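Local coordinates for protein oxidoreductase (Thermotoga maritima, PDB 1ZH8) that probably catalyses NADP-dependent oxidation or reduction of an alcohol or carbonyl substrate, as a Gfo/Idh/MocA-family dehydrogenase with a Rossmann domain that binds NADP, at residues 20-34 with 80-92. Sequence-based numbering, arbitrary orientation.
Sequences RLGIVGCGIAARELH and SGLVDAVDLTLPV. With NAP (NADP nicotinamide-adenine-dinucleotide phosphate), chain D.
The imidazole of His34 meets the segment 80-92 in two ways: Thr89 lays its CG2 methyl over one face, a CH-pi contact 3.8 Å from the ring centroid, while Asp87 lies at the edge. Ring and carboxylate planes differ by 3°, and His34 ND1 donates to the syn lone pair of Asp87 OD2 over 2.7 Å. Asp87 reaches across because its CG stands opposite the backbone N (chi1 179°). His34 NE2 is hydrogen-bonded to Glu112 OE2, so both ring nitrogens have carboxylate partners, which should hold the ring's rotation.

At the N-terminal start of the strand pair, the guanidinium of Arg20 has Leu82 C and Val83 N over one face and Asp84 at its edge. It grips Asp84 in a side-on salt bridge, NE to OD2 and NH2 to OD1, each 3.0 Å, although the two planes are 56° apart and both oxygens are met from above the carboxylate plane. The anti lone pair of Asp84 OD2 also takes Arg20 N, and Arg20 NH1 reaches Gly81 O at 2.9 Å. A leucine in place of Arg20 would probably leave the Asp84 carboxylate without its charged mate and Gly81 O without this donor.

Strands 20-24 and 85-88 run as parallel neighbours in the Rossmann sheet, with axes 4.5 Å apart; the ladder includes Gly22 N to Ala85 O and Asp87 N to Gly22 O. Val24 CB lies 3.9 Å from Leu88 CD2, and its CG1 meets Leu90 CD2. Beyond the strands, Thr89 OG1 donates to Gly25 O (2.6 Å), tying the glycine-rich turn to the neighbouring strand's end. There the amides of Ile28 and Ala29 bind the NADP diphosphate, and Leu90 O accepts from O3D of the nicotinamide ribose. The C-terminal ends of both strands thus contribute to one dinucleotide site, which other residues such as Ser52 and Tyr291 complete; the helix start probably stabilises the diphosphate charge.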
ATOM      1  N   ARG A  20     -28.604 -27.543  22.819  1.00 37.07           N
ATOM      2  CA  ARG A  20     -29.528 -27.950  21.753  1.00 35.58           C
ATOM      3  C   ARG A  20     -29.580 -26.835  20.727  1.00 35.51           C
ATOM      4  O   ARG A  20     -29.940 -25.698  21.044  1.00 37.14           O
ATOM      5  CB  ARG A  20     -30.921 -28.255  22.308  1.00 34.86           C
ATOM      6  CG  ARG A  20     -30.967 -29.462  23.275  1.00 33.44           C
ATOM      7  CD  ARG A  20     -32.329 -29.575  23.960  1.00 30.19           C
ATOM      8  NE  ARG A  20     -32.760 -28.282  24.500  1.00 34.95           N
ATOM      9  CZ  ARG A  20     -34.022 -27.866  24.607  1.00 34.67           C
ATOM     10  NH1 ARG A  20     -35.049 -28.627  24.217  1.00 28.66           N
ATOM     11  NH2 ARG A  20     -34.255 -26.665  25.109  1.00 33.08           N
ATOM     12  N   LEU A  21     -29.189 -27.160  19.504  1.00 34.17           N
ATOM     13  CA  LEU A  21     -28.892 -26.148  18.513  1.00 33.87           C
ATOM     14  C   LEU A  21     -29.759 -26.312  17.285  1.00 35.17           C
ATOM     15  O   LEU A  21     -29.924 -27.427  16.794  1.00 38.04           O
ATOM     16  CB  LEU A  21     -27.430 -26.273  18.112  1.00 33.59           C
ATOM     17  CG  LEU A  21     -26.785 -25.212  17.239  1.00 35.25           C
ATOM     18  CD1 LEU A  21     -26.641 -23.908  18.007  1.00 32.39           C
ATOM     19  CD2 LEU A  21     -25.418 -25.706  16.803  1.00 37.29           C
ATOM     20  N   GLY A  22     -30.304 -25.201  16.793  1.00 34.75           N
ATOM     21  CA  GLY A  22     -31.086 -25.175  15.557  1.00 33.67           C
ATOM     22  C   GLY A  22     -30.284 -24.516  14.452  1.00 35.95           C
ATOM     23  O   GLY A  22     -29.706 -23.432  14.646  1.00 36.52           O
ATOM     24  N   ILE A  23     -30.207 -25.184  13.304  1.00 35.15           N
ATOM     25  CA  ILE A  23     -29.505 -24.648  12.140  1.00 33.64           C
ATOM     26  C   ILE A  23     -30.494 -23.894  11.264  1.00 33.56           C
ATOM     27  O   ILE A  23     -31.533 -24.436  10.909  1.00 36.62           O
ATOM     28  CB  ILE A  23     -28.858 -25.765  11.323  1.00 32.86           C
ATOM     29  CG1 ILE A  23     -28.035 -26.712  12.228  1.00 33.60           C
ATOM     30  CG2 ILE A  23     -28.054 -25.182  10.171  1.00 33.66           C
ATOM     31  CD1 ILE A  23     -26.849 -26.103  12.984  1.00 33.97           C
ATOM     32  N   VAL A  24     -30.200 -22.638  10.942  1.00 32.88           N
ATOM     33  CA  VAL A  24     -31.107 -21.834  10.129  1.00 32.79           C
ATOM     34  C   VAL A  24     -30.369 -21.325   8.901  1.00 35.17           C
ATOM     35  O   VAL A  24     -29.435 -20.525   9.012  1.00 35.81           O
ATOM     36  CB  VAL A  24     -31.683 -20.611  10.891  1.00 34.92           C
ATOM     37  CG1 VAL A  24     -32.753 -19.892  10.013  1.00 31.56           C
ATOM     38  CG2 VAL A  24     -32.233 -20.997  12.274  1.00 30.27           C
ATOM     39  N   GLY A  25     -30.811 -21.769   7.732  1.00 36.09           N
ATOM     40  CA  GLY A  25     -30.145 -21.453   6.479  1.00 36.36           C
ATOM     41  C   GLY A  25     -29.175 -22.558   6.115  1.00 36.45           C
ATOM     42  O   GLY A  25     -28.030 -22.528   6.528  1.00 37.55           O
ATOM     43  N   CYS A  26     -29.639 -23.532   5.343  1.00 36.25           N
ATOM     44  CA  CYS A  26     -28.842 -24.698   5.019  1.00 35.35           C
ATOM     45  C   CYS A  26     -28.171 -24.528   3.661  1.00 35.94           C
ATOM     46  O   CYS A  26     -28.589 -25.120   2.660  1.00 36.07           O
ATOM     47  CB  CYS A  26     -29.741 -25.926   5.013  1.00 37.59           C
ATOM     48  SG  CYS A  26     -30.613 -26.188   6.579  1.00 37.84           S
ATOM     49  N   GLY A  27     -27.137 -23.694   3.633  1.00 34.58           N
ATOM     50  CA  GLY A  27     -26.404 -23.398   2.412  1.00 32.84           C
ATOM     51  C   GLY A  27     -24.948 -23.796   2.563  1.00 33.48           C
ATOM     52  O   GLY A  27     -24.612 -24.709   3.333  1.00 31.96           O
ATOM     53  N   ILE A  28     -24.078 -23.080   1.862  1.00 32.04           N
ATOM     54  CA  ILE A  28     -22.691 -23.472   1.781  1.00 31.78           C
ATOM     55  C   ILE A  28     -22.025 -23.519   3.161  1.00 32.46           C
ATOM     56  O   ILE A  28     -21.500 -24.572   3.567  1.00 31.54           O
ATOM     57  CB  ILE A  28     -21.917 -22.603   0.775  1.00 31.88           C
ATOM     58  CG1 ILE A  28     -22.504 -22.799  -0.620  1.00 30.51           C
ATOM     59  CG2 ILE A  28     -20.436 -22.982   0.756  1.00 32.37           C
ATOM     60  CD1 ILE A  28     -22.024 -21.752  -1.640  1.00 32.47           C
ATOM     61  N   ALA A  29     -22.075 -22.409   3.896  1.00 32.76           N
ATOM     62  CA  ALA A  29     -21.438 -22.362   5.208  1.00 31.57           C
ATOM     63  C   ALA A  29     -21.959 -23.454   6.140  1.00 32.12           C
ATOM     64  O   ALA A  29     -21.167 -24.154   6.796  1.00 33.98           O
ATOM     65  CB  ALA A  29     -21.597 -21.015   5.830  1.00 32.86           C
ATOM     66  N   ALA A  30     -23.279 -23.627   6.190  1.00 29.58           N
ATOM     67  CA  ALA A  30     -23.842 -24.624   7.087  1.00 27.20           C
ATOM     68  C   ALA A  30     -23.330 -26.041   6.759  1.00 28.79           C
ATOM     69  O   ALA A  30     -22.922 -26.771   7.653  1.00 30.83           O
ATOM     70  CB  ALA A  30     -25.362 -24.573   7.061  1.00 25.34           C
ATOM     71  N   ARG A  31     -23.351 -26.414   5.481  1.00 26.88           N
ATOM     72  CA  ARG A  31     -22.977 -27.744   5.056  1.00 29.52           C
ATOM     73  C   ARG A  31     -21.481 -27.958   5.184  1.00 32.83           C
ATOM     74  O   ARG A  31     -21.032 -29.009   5.638  1.00 33.66           O
ATOM     75  CB  ARG A  31     -23.345 -27.962   3.581  1.00 29.32           C
ATOM     76  CG  ARG A  31     -24.811 -28.263   3.259  1.00 32.88           C
ATOM     77  CD  ARG A  31     -24.942 -28.804   1.823  1.00 35.82           C
ATOM     78  NE  ARG A  31     -24.768 -27.716   0.870  1.00 46.54           N
ATOM     79  CZ  ARG A  31     -23.702 -27.520   0.093  1.00 48.36           C
ATOM     80  NH1 ARG A  31     -22.671 -28.366   0.094  1.00 39.51           N
ATOM     81  NH2 ARG A  31     -23.680 -26.458  -0.698  1.00 43.05           N
ATOM     82  N   GLU A  32     -20.702 -26.960   4.773  1.00 34.99           N
ATOM     83  CA  GLU A  32     -19.315 -27.214   4.416  1.00 36.08           C
ATOM     84  C   GLU A  32     -18.360 -26.752   5.500  1.00 38.52           C
ATOM     85  O   GLU A  32     -17.245 -27.274   5.621  1.00 40.56           O
ATOM     86  CB  GLU A  32     -18.977 -26.580   3.056  1.00 34.49           C
ATOM     87  CG  GLU A  32     -19.531 -27.382   1.860  1.00 39.69           C
ATOM     88  CD  GLU A  32     -19.140 -26.822   0.485  1.00 42.23           C
ATOM     89  OE1 GLU A  32     -18.254 -25.936   0.414  1.00 40.29           O
ATOM     90  OE2 GLU A  32     -19.724 -27.281  -0.528  1.00 35.43           O
ATOM     91  N   LEU A  33     -18.815 -25.788   6.294  1.00 37.66           N
ATOM     92  CA  LEU A  33     -17.961 -25.133   7.266  1.00 36.67           C
ATOM     93  C   LEU A  33     -18.461 -25.425   8.690  1.00 37.70           C
ATOM     94  O   LEU A  33     -17.685 -25.836   9.547  1.00 37.11           O
ATOM     95  CB  LEU A  33     -17.883 -23.625   6.959  1.00 35.21           C
ATOM     96  CG  LEU A  33     -17.334 -23.235   5.569  1.00 34.60           C
ATOM     97  CD1 LEU A  33     -17.333 -21.737   5.387  1.00 30.25           C
ATOM     98  CD2 LEU A  33     -15.906 -23.775   5.330  1.00 25.36           C
ATOM     99  N   HIS A  34     -19.769 -25.263   8.923  1.00 37.72           N
ATOM    100  CA  HIS A  34     -20.337 -25.454  10.269  1.00 35.85           C
ATOM    101  C   HIS A  34     -20.534 -26.898  10.675  1.00 34.26           C
ATOM    102  O   HIS A  34     -20.141 -27.289  11.760  1.00 35.83           O
ATOM    103  CB  HIS A  34     -21.615 -24.631  10.461  1.00 32.69           C
ATOM    104  CG  HIS A  34     -21.355 -23.166  10.617  1.00 38.44           C
ATOM    105  ND1 HIS A  34     -22.134 -22.347  11.407  1.00 36.01           N
ATOM    106  CD2 HIS A  34     -20.374 -22.377  10.111  1.00 41.74           C
ATOM    107  CE1 HIS A  34     -21.661 -21.115  11.356  1.00 37.59           C
ATOM    108  NE2 HIS A  34     -20.588 -21.108  10.583  1.00 36.95           N
ATOM    109  N   SER A  80     -40.833 -24.137  19.040  1.00 37.42           N
ATOM    110  CA  SER A  80     -40.994 -25.584  19.188  1.00 36.47           C
ATOM    111  C   SER A  80     -40.561 -26.117  20.538  1.00 37.15           C
ATOM    112  O   SER A  80     -40.941 -27.225  20.910  1.00 36.82           O
ATOM    113  CB  SER A  80     -40.198 -26.322  18.115  1.00 36.41           C
ATOM    114  OG  SER A  80     -38.808 -26.199  18.377  1.00 34.31           O
ATOM    115  N   GLY A  81     -39.745 -25.344  21.255  1.00 38.20           N
ATOM    116  CA  GLY A  81     -39.146 -25.797  22.513  1.00 36.66           C
ATOM    117  C   GLY A  81     -37.960 -26.748  22.327  1.00 37.23           C
ATOM    118  O   GLY A  81     -37.454 -27.307  23.303  1.00 38.27           O
ATOM    119  N   LEU A  82     -37.495 -26.937  21.092  1.00 35.23           N
ATOM    120  CA  LEU A  82     -36.437 -27.931  20.837  1.00 34.60           C
ATOM    121  C   LEU A  82     -35.003 -27.421  20.935  1.00 34.20           C
ATOM    122  O   LEU A  82     -34.075 -28.220  20.857  1.00 33.80           O
ATOM    123  CB  LEU A  82     -36.639 -28.616  19.481  1.00 33.98           C
ATOM    124  CG  LEU A  82     -37.920 -29.448  19.386  1.00 40.35           C
ATOM    125  CD1 LEU A  82     -38.166 -29.790  17.927  1.00 39.45           C
ATOM    126  CD2 LEU A  82     -37.843 -30.709  20.275  1.00 31.10           C
ATOM    127  N   VAL A  83     -34.828 -26.108  21.115  1.00 34.62           N
ATOM    128  CA  VAL A  83     -33.516 -25.473  21.016  1.00 34.06           C
ATOM    129  C   VAL A  83     -33.138 -24.509  22.170  1.00 34.51           C
ATOM    130  O   VAL A  83     -33.957 -23.782  22.697  1.00 35.00           O
ATOM    131  CB  VAL A  83     -33.398 -24.709  19.680  1.00 34.98           C
ATOM    132  CG1 VAL A  83     -33.584 -25.653  18.501  1.00 30.61           C
ATOM    133  CG2 VAL A  83     -34.429 -23.572  19.631  1.00 33.96           C
ATOM    134  N   ASP A  84     -31.864 -24.514  22.529  1.00 36.83           N
ATOM    135  CA  ASP A  84     -31.291 -23.570  23.486  1.00 37.69           C
ATOM    136  C   ASP A  84     -30.666 -22.398  22.732  1.00 38.20           C
ATOM    137  O   ASP A  84     -30.542 -21.287  23.271  1.00 40.16           O
ATOM    138  CB  ASP A  84     -30.217 -24.288  24.309  1.00 36.96           C
ATOM    139  CG  ASP A  84     -30.790 -25.440  25.138  1.00 41.38           C
ATOM    140  OD1 ASP A  84     -31.749 -25.196  25.904  1.00 40.53           O
ATOM    141  OD2 ASP A  84     -30.297 -26.584  25.022  1.00 42.24           O
ATOM    142  N   ALA A  85     -30.268 -22.660  21.485  1.00 33.90           N
ATOM    143  CA  ALA A  85     -29.648 -21.653  20.647  1.00 33.79           C
ATOM    144  C   ALA A  85     -29.870 -21.980  19.185  1.00 34.01           C
ATOM    145  O   ALA A  85     -30.233 -23.109  18.822  1.00 36.16           O
ATOM    146  CB  ALA A  85     -28.132 -21.546  20.945  1.00 33.44           C
ATOM    147  N   VAL A  86     -29.651 -20.982  18.348  1.00 32.55           N
ATOM    148  CA  VAL A  86     -29.770 -21.156  16.924  1.00 33.01           C
ATOM    149  C   VAL A  86     -28.497 -20.659  16.235  1.00 34.73           C
ATOM    150  O   VAL A  86     -27.786 -19.773  16.737  1.00 32.83           O
ATOM    151  CB  VAL A  86     -31.053 -20.477  16.357  1.00 35.03           C
ATOM    152  CG1 VAL A  86     -32.336 -21.131  16.943  1.00 31.99           C
ATOM    153  CG2 VAL A  86     -31.063 -18.962  16.618  1.00 33.20           C
ATOM    154  N   ASP A  87     -28.186 -21.286  15.112  1.00 35.72           N
ATOM    155  CA  ASP A  87     -27.042 -20.916  14.311  1.00 37.26           C
ATOM    156  C   ASP A  87     -27.539 -20.335  12.991  1.00 35.80           C
ATOM    157  O   ASP A  87     -28.188 -21.029  12.208  1.00 37.16           O
ATOM    158  CB  ASP A  87     -26.182 -22.161  14.089  1.00 40.07           C
ATOM    159  CG  ASP A  87     -24.949 -21.894  13.244  1.00 48.38           C
ATOM    160  OD1 ASP A  87     -24.523 -20.712  13.155  1.00 57.98           O
ATOM    161  OD2 ASP A  87     -24.402 -22.881  12.674  1.00 49.74           O
ATOM    162  N   LEU A  88     -27.246 -19.063  12.748  1.00 33.86           N
ATOM    163  CA  LEU A  88     -27.742 -18.412  11.549  1.00 33.50           C
ATOM    164  C   LEU A  88     -26.656 -18.339  10.498  1.00 35.68           C
ATOM    165  O   LEU A  88     -25.614 -17.691  10.708  1.00 37.56           O
ATOM    166  CB  LEU A  88     -28.296 -17.019  11.854  1.00 31.78           C
ATOM    167  CG  LEU A  88     -29.135 -16.846  13.124  1.00 33.86           C
ATOM    168  CD1 LEU A  88     -29.492 -15.363  13.411  1.00 29.73           C
ATOM    169  CD2 LEU A  88     -30.379 -17.712  13.071  1.00 27.95           C
ATOM    170  N   THR A  89     -26.884 -19.026   9.380  1.00 33.99           N
ATOM    171  CA  THR A  89     -25.983 -18.960   8.228  1.00 34.63           C
ATOM    172  C   THR A  89     -26.787 -18.477   7.033  1.00 34.62           C
ATOM    173  O   THR A  89     -27.088 -19.239   6.108  1.00 34.57           O
ATOM    174  CB  THR A  89     -25.345 -20.335   7.938  1.00 35.66           C
ATOM    175  OG1 THR A  89     -26.331 -21.363   8.125  1.00 38.16           O
ATOM    176  CG2 THR A  89     -24.185 -20.588   8.909  1.00 36.25           C
ATOM    177  N   LEU A  90     -27.131 -17.195   7.065  1.00 35.35           N
ATOM    178  CA  LEU A  90     -28.129 -16.620   6.179  1.00 34.49           C
ATOM    179  C   LEU A  90     -27.545 -15.502   5.349  1.00 35.68           C
ATOM    180  O   LEU A  90     -26.419 -15.037   5.628  1.00 33.74           O
ATOM    181  CB  LEU A  90     -29.253 -16.032   7.018  1.00 34.33           C
ATOM    182  CG  LEU A  90     -29.981 -17.069   7.858  1.00 37.24           C
ATOM    183  CD1 LEU A  90     -30.741 -16.385   8.958  1.00 37.80           C
ATOM    184  CD2 LEU A  90     -30.899 -17.856   6.985  1.00 36.53           C
ATOM    185  N   PRO A  91     -28.309 -15.052   4.330  1.00 34.99           N
ATOM    186  CA  PRO A  91     -28.008 -13.781   3.697  1.00 35.91           C
ATOM    187  C   PRO A  91     -27.936 -12.713   4.788  1.00 37.14           C
ATOM    188  O   PRO A  91     -28.826 -12.623   5.644  1.00 38.60           O
ATOM    189  CB  PRO A  91     -29.229 -13.539   2.792  1.00 35.97           C
ATOM    190  CG  PRO A  91     -29.729 -14.902   2.467  1.00 36.68           C
ATOM    191  CD  PRO A  91     -29.472 -15.719   3.716  1.00 35.85           C
ATOM    192  N   VAL A  92     -26.888 -11.912   4.754  1.00 36.62           N
ATOM    193  CA  VAL A  92     -26.620 -10.953   5.806  1.00 36.55           C
ATOM    194  C   VAL A  92     -27.811  -9.988   6.097  1.00 37.32           C
ATOM    195  O   VAL A  92     -27.995  -9.552   7.249  1.00 36.99           O
ATOM    196  CB  VAL A  92     -25.264 -10.244   5.537  1.00 36.62           C
ATOM    197  CG1 VAL A  92     -25.278  -9.548   4.188  1.00 43.21           C
ATOM    198  CG2 VAL A  92     -24.916  -9.267   6.613  1.00 39.39           C
TER
HETATM  199  PA  NAP D 400     -25.754 -19.444   0.906  1.00 28.47           P
HETATM  200  O1A NAP D 400     -25.169 -20.686   0.338  1.00 32.37           O
HETATM  201  O2A NAP D 400     -26.586 -18.695  -0.049  1.00 26.84           O
HETATM  202  O5B NAP D 400     -26.537 -19.831   2.251  1.00 30.12           O
HETATM  203  C5B NAP D 400     -27.666 -19.092   2.655  1.00 31.72           C
HETATM  204  C4B NAP D 400     -28.739 -20.076   3.080  1.00 31.67           C
HETATM  205  O4B NAP D 400     -29.814 -19.389   3.708  1.00 31.92           O
HETATM  206  C3B NAP D 400     -29.337 -20.816   1.889  1.00 29.91           C
HETATM  207  O3B NAP D 400     -29.602 -22.107   2.355  1.00 30.83           O
HETATM  208  C2B NAP D 400     -30.624 -20.041   1.668  1.00 33.34           C
HETATM  209  O2B NAP D 400     -31.718 -20.529   0.899  1.00 39.31           O
HETATM  210  C1B NAP D 400     -31.033 -19.798   3.105  1.00 30.87           C
HETATM  211  N9A NAP D 400     -32.045 -18.749   3.194  1.00 30.92           N
HETATM  212  C8A NAP D 400     -32.202 -17.647   2.383  1.00 28.15           C
HETATM  213  N7A NAP D 400     -33.256 -16.937   2.840  1.00 29.54           N
HETATM  214  C5A NAP D 400     -33.771 -17.577   3.923  1.00 33.50           C
HETATM  215  C6A NAP D 400     -34.839 -17.308   4.769  1.00 31.39           C
HETATM  216  N6A NAP D 400     -35.603 -16.245   4.576  1.00 35.32           N
HETATM  217  N1A NAP D 400     -35.113 -18.146   5.818  1.00 33.09           N
HETATM  218  C2A NAP D 400     -34.340 -19.264   6.015  1.00 36.41           C
HETATM  219  N3A NAP D 400     -33.289 -19.542   5.179  1.00 28.65           N
HETATM  220  C4A NAP D 400     -33.011 -18.711   4.155  1.00 32.47           C
HETATM  221  O3  NAP D 400     -24.566 -18.488   1.382  1.00 25.47           O
HETATM  222  PN  NAP D 400     -23.421 -18.918   2.426  1.00 27.99           P
HETATM  223  O1N NAP D 400     -23.696 -20.196   3.156  1.00 25.81           O
HETATM  224  O2N NAP D 400     -22.223 -18.691   1.629  1.00 28.02           O
HETATM  225  O5D NAP D 400     -23.455 -17.760   3.546  1.00 30.35           O
HETATM  226  C5D NAP D 400     -24.362 -17.730   4.633  1.00 26.73           C
HETATM  227  C4D NAP D 400     -23.733 -16.938   5.777  1.00 27.06           C
HETATM  228  O4D NAP D 400     -22.487 -17.535   6.115  1.00 34.85           O
HETATM  229  C3D NAP D 400     -23.430 -15.498   5.353  1.00 26.91           C
HETATM  230  O3D NAP D 400     -23.734 -14.595   6.390  1.00 31.49           O
HETATM  231  C2D NAP D 400     -21.944 -15.474   5.089  1.00 28.93           C
HETATM  232  O2D NAP D 400     -21.364 -14.211   5.345  1.00 30.92           O
HETATM  233  C1D NAP D 400     -21.450 -16.563   6.029  1.00 31.93           C
HETATM  234  N1N NAP D 400     -20.204 -17.147   5.539  1.00 29.96           N
HETATM  235  C2N NAP D 400     -19.107 -17.092   6.349  1.00 29.38           C
HETATM  236  C3N NAP D 400     -17.883 -17.624   5.931  1.00 33.96           C
HETATM  237  C7N NAP D 400     -16.738 -17.765   6.902  1.00 35.45           C
HETATM  238  O7N NAP D 400     -15.535 -18.281   6.384  1.00 31.58           O
HETATM  239  N7N NAP D 400     -16.862 -17.424   8.200  1.00 28.13           N
HETATM  240  C4N NAP D 400     -17.798 -18.226   4.668  1.00 31.76           C
HETATM  241  C5N NAP D 400     -18.932 -18.292   3.848  1.00 35.40           C
HETATM  242  C6N NAP D 400     -20.138 -17.744   4.297  1.00 36.13           C
HETATM  243  P2B NAP D 400     -32.124 -22.002   0.391  1.00 37.42           P
HETATM  244  O1X NAP D 400     -32.898 -22.761   1.448  1.00 37.87           O
HETATM  245  O2X NAP D 400     -30.900 -22.814   0.032  1.00 37.32           O
HETATM  246  O3X NAP D 400     -32.990 -21.743  -0.823  1.00 38.21           O
HETATM  247  O   HOH W   1     -25.374 -21.594   4.768  1.00 23.90           O